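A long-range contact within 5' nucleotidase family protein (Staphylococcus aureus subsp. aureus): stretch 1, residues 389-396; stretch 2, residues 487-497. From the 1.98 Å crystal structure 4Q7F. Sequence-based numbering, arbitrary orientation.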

ATOM      1  N   THR A 389      10.257  -3.051  10.426  1.00 22.15           N
ATOM      2  CA  THR A 389      11.309  -3.398  11.361  1.00 22.26           C
ATOM      3  C   THR A 389      11.786  -4.741  10.811  1.00 21.62           C
ATOM      4  O   THR A 389      11.312  -5.183   9.751  1.00 19.95           O
ATOM      5  CB  THR A 389      10.810  -3.504  12.792  1.00 22.91           C
ATOM      6  OG1 THR A 389       9.726  -4.426  12.818  1.00 23.57           O
ATOM      7  CG2 THR A 389      10.315  -2.132  13.306  1.00 24.65           C
ATOM      8  N   PHE A 390      12.702  -5.398  11.507  1.00 22.19           N
ATOM      9  CA  PHE A 390      13.247  -6.664  10.994  1.00 21.94           C
ATOM     10  C   PHE A 390      13.220  -7.822  11.974  1.00 22.34           C
ATOM     11  O   PHE A 390      13.147  -7.656  13.188  1.00 22.65           O
ATOM     12  CB  PHE A 390      14.652  -6.399  10.474  1.00 22.87           C
ATOM     13  CG  PHE A 390      14.691  -5.301   9.463  1.00 22.61           C
ATOM     14  CD1 PHE A 390      14.791  -3.971   9.869  1.00 24.27           C
ATOM     15  CD2 PHE A 390      14.510  -5.578   8.107  1.00 23.22           C
ATOM     16  CE1 PHE A 390      14.774  -2.947   8.933  1.00 23.72           C
ATOM     17  CE2 PHE A 390      14.485  -4.556   7.166  1.00 22.40           C
ATOM     18  CZ  PHE A 390      14.626  -3.250   7.578  1.00 23.23           C
ATOM     19  N   LYS A 391      13.293  -9.028  11.422  1.00 22.32           N
ATOM     20  CA  LYS A 391      13.294 -10.198  12.229  1.00 21.87           C
ATOM     21  C   LYS A 391      14.264 -11.220  11.673  1.00 21.17           C
ATOM     22  O   LYS A 391      14.353 -11.407  10.441  1.00 20.68           O
ATOM     23  CB  LYS A 391      11.891 -10.787  12.341  1.00 22.68           C
ATOM     24  CG  LYS A 391      10.996 -10.045  13.336  1.00 24.36           C
ATOM     25  CD  LYS A 391       9.656 -10.731  13.491  1.00 25.30           C
ATOM     26  CE  LYS A 391       8.897 -10.202  14.695  1.00 26.92           C
ATOM     27  NZ  LYS A 391       8.671  -8.722  14.610  1.00 28.00           N
ATOM     28  N   VAL A 392      15.026 -11.831  12.570  1.00 20.99           N
ATOM     29  CA  VAL A 392      15.914 -12.934  12.172  1.00 20.93           C
ATOM     30  C   VAL A 392      15.136 -14.193  12.466  1.00 20.81           C
ATOM     31  O   VAL A 392      14.654 -14.381  13.565  1.00 20.77           O
ATOM     32  CB  VAL A 392      17.261 -12.936  12.881  1.00 21.91           C
ATOM     33  CG1 VAL A 392      18.101 -14.108  12.372  1.00 22.47           C
ATOM     34  CG2 VAL A 392      17.984 -11.642  12.606  1.00 22.13           C
ATOM     35  N   LEU A 393      14.976 -15.019  11.443  1.00 20.46           N
ATOM     36  CA  LEU A 393      14.210 -16.241  11.539  1.00 20.69           C
ATOM     37  C   LEU A 393      15.066 -17.452  11.310  1.00 20.81           C
ATOM     38  O   LEU A 393      15.954 -17.411  10.500  1.00 20.48           O
ATOM     39  CB  LEU A 393      13.134 -16.234  10.445  1.00 20.03           C
ATOM     40  CG  LEU A 393      12.170 -15.051  10.515  1.00 19.68           C
ATOM     41  CD1 LEU A 393      11.108 -15.223   9.422  1.00 19.51           C
ATOM     42  CD2 LEU A 393      11.553 -14.964  11.886  1.00 20.48           C
ATOM     43  N   ALA A 394      14.741 -18.534  12.009  1.00 21.59           N
ATOM     44  CA  ALA A 394      15.432 -19.803  11.871  1.00 22.75           C
ATOM     45  C   ALA A 394      14.637 -20.626  10.882  1.00 22.87           C
ATOM     46  O   ALA A 394      13.442 -20.912  11.113  1.00 23.09           O
ATOM     47  CB  ALA A 394      15.504 -20.495  13.215  1.00 23.42           C
ATOM     48  N   VAL A 395      15.298 -20.979   9.783  1.00 23.26           N
ATOM     49  CA  VAL A 395      14.678 -21.739   8.703  1.00 23.82           C
ATOM     50  C   VAL A 395      15.603 -22.861   8.213  1.00 24.46           C
ATOM     51  O   VAL A 395      16.831 -22.736   8.237  1.00 25.24           O
ATOM     52  CB  VAL A 395      14.314 -20.821   7.502  1.00 23.78           C
ATOM     53  CG1 VAL A 395      13.274 -19.753   7.898  1.00 24.50           C
ATOM     54  CG2 VAL A 395      15.550 -20.122   6.935  1.00 23.15           C
ATOM     55  N   SER A 396      15.016 -23.957   7.766  1.00 24.72           N
ATOM     56  CA  SER A 396      15.821 -25.030   7.191  1.00 25.74           C
ATOM     57  C   SER A 396      16.346 -24.548   5.844  1.00 25.66           C
ATOM     58  O   SER A 396      15.838 -23.571   5.287  1.00 25.09           O
ATOM     59  CB  SER A 396      14.975 -26.268   6.979  1.00 26.09           C
ATOM     60  OG  SER A 396      13.951 -26.016   6.063  1.00 25.62           O
HETATM   61  N   MSE A 487       6.220 -19.381   3.827  1.00 26.99           N
HETATM   62  CA  MSE A 487       7.174 -20.255   4.498  1.00 27.26           C
HETATM   63  C   MSE A 487       7.783 -19.591   5.722  1.00 26.36           C
HETATM   64  O   MSE A 487       8.304 -20.279   6.579  1.00 26.10           O
HETATM   65  CB  MSE A 487       8.238 -20.759   3.509  1.00 27.27           C
HETATM   66  CG  MSE A 487       9.338 -19.768   3.083  1.00 26.22           C
HETATM   67 SE   MSE A 487       8.762 -18.141   2.094  1.00 23.64          SE
HETATM   68  CE  MSE A 487       8.007 -19.034   0.516  1.00 24.33           C
ATOM     69  N   TYR A 488       7.726 -18.265   5.838  1.00 23.84           N
ATOM     70  CA  TYR A 488       8.297 -17.625   7.027  1.00 23.34           C
ATOM     71  C   TYR A 488       7.365 -17.600   8.232  1.00 24.88           C
ATOM     72  O   TYR A 488       7.816 -17.359   9.350  1.00 24.75           O
ATOM     73  CB  TYR A 488       8.701 -16.189   6.767  1.00 21.96           C
ATOM     74  CG  TYR A 488       9.775 -15.983   5.748  1.00 21.24           C
ATOM     75  CD1 TYR A 488      10.988 -16.668   5.848  1.00 21.62           C
ATOM     76  CD2 TYR A 488       9.629 -15.048   4.727  1.00 20.57           C
ATOM     77  CE1 TYR A 488      11.999 -16.454   4.940  1.00 21.37           C
ATOM     78  CE2 TYR A 488      10.643 -14.826   3.812  1.00 20.35           C
ATOM     79  CZ  TYR A 488      11.831 -15.541   3.935  1.00 21.02           C
ATOM     80  OH  TYR A 488      12.855 -15.375   3.057  1.00 21.64           O
ATOM     81  N   ILE A 489       6.077 -17.839   8.017  1.00 26.48           N
ATOM     82  CA  ILE A 489       5.092 -17.736   9.103  1.00 28.49           C
ATOM     83  C   ILE A 489       5.399 -18.699  10.234  1.00 30.66           C
ATOM     84  O   ILE A 489       5.649 -19.906  10.017  1.00 29.99           O
ATOM     85  CB  ILE A 489       3.644 -17.919   8.578  1.00 29.63           C
ATOM     86  CG1 ILE A 489       3.286 -16.755   7.639  1.00 29.06           C
ATOM     87  CG2 ILE A 489       2.653 -17.982   9.735  1.00 31.24           C
ATOM     88  CD1 ILE A 489       1.981 -16.931   6.879  1.00 30.65           C
ATOM     89  N   ASP A 490       5.405 -18.164  11.450  1.00 31.72           N
ATOM     90  CA  ASP A 490       5.701 -18.990  12.629  1.00 34.96           C
ATOM     91  C   ASP A 490       7.121 -19.605  12.658  1.00 33.16           C
ATOM     92  O   ASP A 490       7.333 -20.551  13.396  1.00 35.05           O
ATOM     93  CB  ASP A 490       4.667 -20.131  12.773  1.00 38.97           C
ATOM     94  CG  ASP A 490       3.255 -19.628  13.080  1.00 41.75           C
ATOM     95  OD1 ASP A 490       3.084 -18.449  13.461  1.00 42.71           O
ATOM     96  OD2 ASP A 490       2.313 -20.441  12.970  1.00 46.31           O
ATOM     97  N   ALA A 491       8.073 -19.117  11.853  1.00 29.34           N
ATOM     98  CA  ALA A 491       9.447 -19.630  11.934  1.00 28.42           C
ATOM     99  C   ALA A 491       9.970 -19.074  13.270  1.00 27.93           C
ATOM    100  O   ALA A 491       9.624 -17.949  13.647  1.00 26.86           O
ATOM    101  CB  ALA A 491      10.307 -19.145  10.773  1.00 27.76           C
ATOM    102  N   PRO A 492      10.768 -19.858  14.008  1.00 27.92           N
ATOM    103  CA  PRO A 492      11.228 -19.334  15.314  1.00 28.24           C
ATOM    104  C   PRO A 492      11.928 -18.001  15.155  1.00 27.39           C
ATOM    105  O   PRO A 492      12.668 -17.823  14.193  1.00 26.50           O
ATOM    106  CB  PRO A 492      12.167 -20.440  15.806  1.00 28.86           C
ATOM    107  CG  PRO A 492      11.573 -21.681  15.213  1.00 29.58           C
ATOM    108  CD  PRO A 492      11.129 -21.279  13.836  1.00 28.60           C
ATOM    109  N   VAL A 493      11.644 -17.045  16.047  1.00 27.77           N
ATOM    110  CA  VAL A 493      12.248 -15.715  15.953  1.00 26.74           C
ATOM    111  C   VAL A 493      13.518 -15.645  16.798  1.00 27.84           C
ATOM    112  O   VAL A 493      13.490 -15.650  18.036  1.00 27.24           O
ATOM    113  CB  VAL A 493      11.267 -14.581  16.354  1.00 26.87           C
ATOM    114  CG1 VAL A 493      11.912 -13.222  16.117  1.00 25.81           C
ATOM    115  CG2 VAL A 493       9.983 -14.689  15.560  1.00 26.16           C
ATOM    116  N   VAL A 494      14.636 -15.584  16.099  1.00 27.97           N
ATOM    117  CA  VAL A 494      15.950 -15.572  16.715  1.00 29.25           C
ATOM    118  C   VAL A 494      16.311 -14.200  17.234  1.00 30.87           C
ATOM    119  O   VAL A 494      17.053 -14.072  18.207  1.00 31.32           O
ATOM    120  CB  VAL A 494      16.988 -15.972  15.680  1.00 28.54           C
ATOM    121  CG1 VAL A 494      18.404 -15.865  16.239  1.00 28.92           C
ATOM    122  CG2 VAL A 494      16.672 -17.357  15.157  1.00 29.78           C
ATOM    123  N   LYS A 495      15.823 -13.180  16.545  1.00 32.24           N
ATOM    124  CA  LYS A 495      16.086 -11.789  16.910  1.00 33.73           C
ATOM    125  C   LYS A 495      14.976 -10.888  16.348  1.00 32.31           C
ATOM    126  O   LYS A 495      14.546 -11.020  15.188  1.00 30.85           O
ATOM    127  CB  LYS A 495      17.478 -11.387  16.401  1.00 36.05           C
ATOM    128  CG  LYS A 495      18.059 -10.077  16.925  1.00 38.34           C
ATOM    129  CD  LYS A 495      19.521  -9.975  16.485  1.00 40.86           C
ATOM    130  CE  LYS A 495      20.126  -8.593  16.696  1.00 44.14           C
ATOM    131  NZ  LYS A 495      20.133  -8.142  18.122  1.00 47.14           N
ATOM    132  N   ASP A 496      14.518  -9.975  17.193  1.00 31.31           N
ATOM    133  CA  ASP A 496      13.479  -9.029  16.865  1.00 29.98           C
ATOM    134  C   ASP A 496      14.183  -7.676  16.833  1.00 29.00           C
ATOM    135  O   ASP A 496      14.524  -7.119  17.887  1.00 28.05           O
ATOM    136  CB  ASP A 496      12.393  -9.098  17.950  1.00 32.76           C
ATOM    137  CG  ASP A 496      11.248  -8.123  17.719  1.00 33.41           C
ATOM    138  OD1 ASP A 496      11.331  -7.279  16.816  1.00 34.63           O
ATOM    139  OD2 ASP A 496      10.254  -8.183  18.466  1.00 35.96           O
ATOM    140  N   ILE A 497      14.441  -7.171  15.620  1.00 26.44           N
ATOM    141  CA  ILE A 497      15.173  -5.925  15.448  1.00 26.77           C
ATOM    142  C   ILE A 497      14.200  -4.756  15.268  1.00 26.64           C
ATOM    143  O   ILE A 497      13.675  -4.522  14.172  1.00 26.47           O
ATOM    144  CB  ILE A 497      16.157  -6.020  14.271  1.00 26.36           C
ATOM    145  CG1 ILE A 497      17.122  -7.194  14.493  1.00 26.32           C
ATOM    146  CG2 ILE A 497      16.946  -4.722  14.127  1.00 27.03           C
ATOM    147  CD1 ILE A 497      17.985  -7.509  13.300  1.00 26.75           C
TER
HETATM  148  O   HOH W   1      10.750  -6.871  14.097  1.00 26.44           O

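Strand 390-396 runs antiparallel to strand residues 495-497 (166°); the two stretches together bury 730 Å², both sides summed. The six hydrogen bonds across the stretches all join backbone atoms. Phe-390 and Ile-497 exchange a pair (N to O 3.0 Å, 174°, and O to N 2.8 Å); Val-392 N donates to Lys-495 O (2.8 Å). At Val-392 O the register slips by one residue: this bulge lets the oxygen accept from Val-494 N at 2.8 Å and, weakly, from Lys-495 N at 3.4 Å. Ala-394 N to Pro-492 O (3.1 Å) continues the pairing, a bond proline can make because it needs only its carbonyl.

Side chains follow the alternation, with apolar Val-392, Leu-393 and Ile-497 buried and charged Asp-496 exposed. Val-392 (chi1 t) sets CG2 4.2 Å from CD1 of Ile-497 (m,t). Phe-390 (chi1 m) meets Ile-497 CB to CB at 4.1 Å, its end leading away. Leu-393 (m,t) brings CD1 to 3.7 Å from Tyr-488 CB and CD2 to 4.0 Å from Val-493 CG2. Ala-491 points its buried CB toward stretch 1, 4.1 Å from Leu-393 CB.

Lys-391 extends through t chi2 and chi3, then bends at chi4 (58°); its NZ makes a long salt bridge to Asp-496 OD1 (3.7 Å). One water accepts from Lys-391 NZ (2.8 Å) and Thr-389 OG1 (2.9 Å) and donates to Asp-496 OD1 (2.8 Å) and Phe-390 O (2.7 Å).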